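Local coordinates for DUF3829 family protein (Bacteroides vulgatus, PDB 4YJW), which is of unknown function but, as a signal-bearing, all-alpha DUF3829 family member, is probably an exported, perhaps lipid-anchored, helical protein, at residues 14-28 with 63-77. Numbering follows the deposited sequence. Where two conformers were deposited one is given.
Sequences NANEVMKYYDTSLKI and SVQDTVFVSNPGNYF
Tyr21 reaches from the long helix to Val70 of the short helix and Phe77 of the loop that follows it, one aromatic side chain tying both down. Its CG lies anti to the backbone N (chi1 -169°), which sends the ring across the interface to where OH donates a hydrogen bond to Val70 O (2.7 Å), in the carbonyl plane and on a lone pair. Phe77 points its edge at one face of this ring, a T-shaped pair with centroids 5.0 Å apart and planes at 76°, while Val70 CG1 lies over the opposite face. Pro73 CB, 3.8 Å from Tyr21 CE2, confines the ring further. Farther along the loop, Tyr76 lays its ring beneath Glu17, whose CB stands 3.7 Å from the centroid in a CH-pi contact, and Val18 CG2 touches Tyr76 CD1. Phe69 instead turns an edge to the long helix, its CE2 3.6 Å from Tyr21 CA, as a knob among Glu17, Lys20, Tyr21 and Thr24. Val70 is the second knob, among Tyr21, Thr24, Ser25 and Ile28; Thr24 CG2 also meets Asp66 CG at 3.7 Å. Ser25 OG donates a hydrogen bond to Tyr21 O and is also hydrogen-bonded to Tyr89 OH of helix 79-111, while Leu148 of helix 121-159 touches Tyr21. Knobs-into-holes packing thus docks helix 64-71 on the 14-28 part of helix 10-32, axes crossing at -125°, within an all-alpha bundle.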
# COMPACT_ATOMS: atom_id res chain seq x y z
N ASN A 14 0.07 16.63 -21.62
CA ASN A 14 -0.49 16.38 -20.28
C ASN A 14 -1.19 15.01 -20.23
O ASN A 14 -1.05 14.28 -19.24
CB ASN A 14 -1.48 17.49 -19.89
CG ASN A 14 -0.83 18.71 -19.27
OD1 ASN A 14 0.40 18.80 -19.13
ND2 ASN A 14 -1.64 19.67 -18.85
N ALA A 15 -1.89 14.66 -21.32
CA ALA A 15 -2.58 13.38 -21.46
C ALA A 15 -1.57 12.23 -21.52
O ALA A 15 -1.83 11.18 -20.93
CB ALA A 15 -3.45 13.38 -22.70
N ASN A 16 -0.41 12.43 -22.18
CA ASN A 16 0.62 11.40 -22.24
C ASN A 16 1.19 11.14 -20.85
O ASN A 16 1.51 9.99 -20.53
CB ASN A 16 1.74 11.77 -23.21
CG ASN A 16 1.37 11.56 -24.65
OD1 ASN A 16 0.70 10.58 -25.01
ND2 ASN A 16 1.81 12.48 -25.51
N GLU A 17 1.31 12.20 -20.03
CA GLU A 17 1.82 12.06 -18.66
C GLU A 17 0.78 11.35 -17.80
O GLU A 17 1.16 10.54 -16.96
CB GLU A 17 2.21 13.42 -18.04
CG GLU A 17 3.39 14.11 -18.73
CD GLU A 17 4.65 13.26 -18.82
OE1 GLU A 17 5.11 12.76 -17.77
OE2 GLU A 17 5.13 13.05 -19.96
N VAL A 18 -0.52 11.63 -18.01
CA VAL A 18 -1.57 10.91 -17.27
C VAL A 18 -1.44 9.41 -17.56
O VAL A 18 -1.48 8.61 -16.62
CB VAL A 18 -2.99 11.46 -17.61
CG1 VAL A 18 -4.08 10.56 -17.02
CG2 VAL A 18 -3.15 12.89 -17.12
N MSE A 19 -1.24 9.02 -18.84
CA MSE A 19 -1.10 7.60 -19.20
C MSE A 19 0.12 6.96 -18.52
O MSE A 19 0.04 5.82 -18.06
CB MSE A 19 -1.00 7.42 -20.74
CG MSE A 19 -2.26 7.86 -21.50
SE MSE A 19 -3.94 7.19 -20.73
CE MSE A 19 -3.62 5.28 -20.82
N LYS A 20 1.23 7.70 -18.42
CA LYS A 20 2.46 7.21 -17.76
C LYS A 20 2.17 6.98 -16.28
O LYS A 20 2.53 5.93 -15.74
CB LYS A 20 3.64 8.17 -17.95
CG LYS A 20 4.08 8.34 -19.42
CD LYS A 20 5.24 9.37 -19.53
CE LYS A 20 5.53 9.68 -20.98
NZ LYS A 20 6.49 10.83 -21.11
N TYR A 21 1.50 7.95 -15.65
CA TYR A 21 1.13 7.88 -14.23
C TYR A 21 0.21 6.69 -13.97
O TYR A 21 0.42 5.94 -13.02
CB TYR A 21 0.48 9.20 -13.78
CG TYR A 21 0.32 9.29 -12.27
CD1 TYR A 21 -0.79 8.73 -11.63
CD2 TYR A 21 1.23 10.01 -11.50
CE1 TYR A 21 -0.94 8.82 -10.25
CE2 TYR A 21 1.07 10.12 -10.11
CZ TYR A 21 -0.02 9.52 -9.50
OH TYR A 21 -0.21 9.60 -8.14
N TYR A 22 -0.78 6.48 -14.86
CA TYR A 22 -1.71 5.35 -14.71
C TYR A 22 -0.97 4.01 -14.89
O TYR A 22 -1.15 3.10 -14.07
CB TYR A 22 -2.85 5.46 -15.71
CG TYR A 22 -3.81 4.30 -15.67
CD1 TYR A 22 -4.55 4.02 -14.52
CD2 TYR A 22 -4.06 3.53 -16.81
CE1 TYR A 22 -5.47 2.97 -14.49
CE2 TYR A 22 -5.01 2.50 -16.79
CZ TYR A 22 -5.68 2.21 -15.62
OH TYR A 22 -6.60 1.18 -15.60
N ASP A 23 -0.17 3.88 -15.95
CA ASP A 23 0.58 2.64 -16.20
C ASP A 23 1.50 2.30 -15.00
O ASP A 23 1.53 1.14 -14.58
CB ASP A 23 1.41 2.76 -17.50
CG ASP A 23 0.56 2.79 -18.76
OD1 ASP A 23 -0.58 2.27 -18.74
OD2 ASP A 23 1.04 3.34 -19.78
N THR A 24 2.20 3.31 -14.42
CA THR A 24 3.10 3.11 -13.27
C THR A 24 2.24 2.72 -12.06
O THR A 24 2.59 1.77 -11.35
CB THR A 24 3.94 4.38 -13.05
OG1 THR A 24 4.69 4.65 -14.25
CG2 THR A 24 4.90 4.24 -11.88
N SER A 25 1.09 3.41 -11.86
CA SER A 25 0.17 3.10 -10.76
C SER A 25 -0.29 1.65 -10.83
O SER A 25 -0.31 0.97 -9.81
CB SER A 25 -1.04 4.03 -10.77
OG SER A 25 -0.63 5.32 -10.34
N LEU A 26 -0.65 1.17 -12.03
CA LEU A 26 -1.11 -0.22 -12.22
C LEU A 26 -0.02 -1.22 -11.77
O LEU A 26 -0.32 -2.16 -11.01
CB LEU A 26 -1.46 -0.47 -13.70
CG LEU A 26 -2.83 -0.03 -14.20
CD1 LEU A 26 -2.92 -0.21 -15.72
CD2 LEU A 26 -3.94 -0.84 -13.56
N LYS A 27 1.22 -1.00 -12.20
CA LYS A 27 2.36 -1.87 -11.88
C LYS A 27 2.72 -1.82 -10.40
O LYS A 27 2.92 -2.87 -9.78
CB LYS A 27 3.61 -1.45 -12.69
CG LYS A 27 3.59 -1.86 -14.15
CD LYS A 27 4.80 -1.31 -14.88
CE LYS A 27 4.64 -1.38 -16.39
NZ LYS A 27 5.78 -0.74 -17.10
N ILE A 28 2.85 -0.61 -9.85
CA ILE A 28 3.28 -0.42 -8.47
C ILE A 28 2.19 -0.95 -7.47
O ILE A 28 2.53 -1.67 -6.53
CB ILE A 28 3.71 1.06 -8.22
CG1 ILE A 28 4.87 1.12 -7.21
CG2 ILE A 28 2.57 2.00 -7.87
CD1 ILE A 28 5.52 2.48 -6.97
N SER A 63 10.03 -0.43 -7.42
CA SER A 63 10.96 0.55 -7.99
C SER A 63 10.90 1.85 -7.18
O SER A 63 9.81 2.35 -6.91
CB SER A 63 10.63 0.79 -9.46
OG SER A 63 11.21 2.02 -9.89
N VAL A 64 12.06 2.36 -6.75
CA VAL A 64 12.13 3.62 -5.98
C VAL A 64 11.74 4.79 -6.88
O VAL A 64 11.01 5.68 -6.44
CB VAL A 64 13.51 3.87 -5.30
CG1 VAL A 64 13.41 5.03 -4.31
CG2 VAL A 64 14.00 2.62 -4.56
N GLN A 65 12.24 4.83 -8.12
CA GLN A 65 11.89 5.93 -9.02
C GLN A 65 10.37 5.88 -9.35
O GLN A 65 9.75 6.93 -9.43
CB GLN A 65 12.77 5.95 -10.27
CG GLN A 65 12.42 7.03 -11.33
CD GLN A 65 12.17 8.45 -10.84
OE1 GLN A 65 11.15 9.09 -11.16
NE2 GLN A 65 13.13 9.02 -10.12
N ASP A 66 9.78 4.68 -9.48
CA ASP A 66 8.32 4.61 -9.68
C ASP A 66 7.57 5.18 -8.47
O ASP A 66 6.54 5.85 -8.63
CB ASP A 66 7.86 3.17 -9.94
CG ASP A 66 8.15 2.66 -11.34
OD1 ASP A 66 8.59 3.47 -12.20
OD2 ASP A 66 7.92 1.46 -11.59
N THR A 67 8.08 4.93 -7.25
CA THR A 67 7.53 5.43 -5.99
C THR A 67 7.56 6.97 -6.01
O THR A 67 6.54 7.60 -5.71
CB THR A 67 8.30 4.85 -4.78
OG1 THR A 67 8.15 3.43 -4.79
CG2 THR A 67 7.77 5.36 -3.46
N VAL A 68 8.70 7.55 -6.37
CA VAL A 68 8.86 9.01 -6.46
C VAL A 68 7.84 9.58 -7.47
O VAL A 68 7.19 10.60 -7.20
CB VAL A 68 10.30 9.42 -6.84
CG1 VAL A 68 10.40 10.92 -7.12
CG2 VAL A 68 11.29 9.00 -5.75
N PHE A 69 7.72 8.93 -8.64
CA PHE A 69 6.84 9.40 -9.70
C PHE A 69 5.39 9.44 -9.23
O PHE A 69 4.73 10.47 -9.41
CB PHE A 69 6.99 8.55 -10.98
CG PHE A 69 6.28 9.12 -12.19
CD1 PHE A 69 6.77 10.24 -12.85
CD2 PHE A 69 5.16 8.49 -12.72
CE1 PHE A 69 6.12 10.75 -13.98
CE2 PHE A 69 4.52 9.00 -13.85
CZ PHE A 69 4.99 10.14 -14.46
N VAL A 70 4.89 8.37 -8.61
CA VAL A 70 3.48 8.33 -8.21
C VAL A 70 3.22 9.17 -6.94
O VAL A 70 2.09 9.60 -6.73
CB VAL A 70 2.91 6.91 -8.07
CG1 VAL A 70 2.97 6.16 -9.41
CG2 VAL A 70 3.58 6.12 -6.94
N SER A 71 4.25 9.36 -6.09
CA SER A 71 4.12 10.11 -4.83
C SER A 71 4.00 11.59 -5.07
O SER A 71 3.50 12.31 -4.21
CB SER A 71 5.33 9.87 -3.93
OG SER A 71 5.33 8.55 -3.43
N ASN A 72 4.49 12.06 -6.22
CA ASN A 72 4.50 13.47 -6.59
C ASN A 72 3.73 13.71 -7.90
O ASN A 72 4.34 14.10 -8.91
CB ASN A 72 5.95 13.98 -6.69
CG ASN A 72 6.75 13.77 -5.43
OD1 ASN A 72 7.48 12.79 -5.29
ND2 ASN A 72 6.57 14.65 -4.45
N PRO A 73 2.38 13.52 -7.91
CA PRO A 73 1.62 13.79 -9.15
C PRO A 73 1.82 15.22 -9.62
O PRO A 73 1.91 16.13 -8.80
CB PRO A 73 0.17 13.52 -8.74
CG PRO A 73 0.14 13.57 -7.27
CD PRO A 73 1.48 13.09 -6.81
N GLY A 74 1.97 15.40 -10.93
CA GLY A 74 2.22 16.68 -11.56
C GLY A 74 1.01 17.60 -11.62
O GLY A 74 -0.10 17.20 -11.25
N ASN A 75 1.24 18.83 -12.10
CA ASN A 75 0.21 19.86 -12.21
C ASN A 75 -0.72 19.62 -13.42
O ASN A 75 -1.63 20.42 -13.66
CB ASN A 75 0.83 21.28 -12.25
CG ASN A 75 1.92 21.51 -13.27
OD1 ASN A 75 2.03 20.82 -14.29
ND2 ASN A 75 2.73 22.53 -13.03
N TYR A 76 -0.54 18.48 -14.14
CA TYR A 76 -1.42 18.09 -15.25
C TYR A 76 -2.76 17.62 -14.63
O TYR A 76 -3.81 17.78 -15.24
CB TYR A 76 -0.80 17.02 -16.19
CG TYR A 76 0.04 15.96 -15.53
CD1 TYR A 76 -0.52 14.77 -15.08
CD2 TYR A 76 1.42 16.11 -15.42
CE1 TYR A 76 0.26 13.78 -14.49
CE2 TYR A 76 2.20 15.15 -14.79
CZ TYR A 76 1.62 13.98 -14.33
OH TYR A 76 2.39 13.04 -13.69
N PHE A 77 -2.71 17.10 -13.38
CA PHE A 77 -3.91 16.78 -12.62
C PHE A 77 -4.42 18.05 -12.00
O PHE A 77 -3.62 18.92 -11.65
CB PHE A 77 -3.62 15.76 -11.50
CG PHE A 77 -3.25 14.36 -11.94
CD1 PHE A 77 -4.19 13.52 -12.53
CD2 PHE A 77 -1.97 13.86 -11.72
CE1 PHE A 77 -3.86 12.21 -12.90
CE2 PHE A 77 -1.65 12.55 -12.08
CZ PHE A 77 -2.59 11.74 -12.67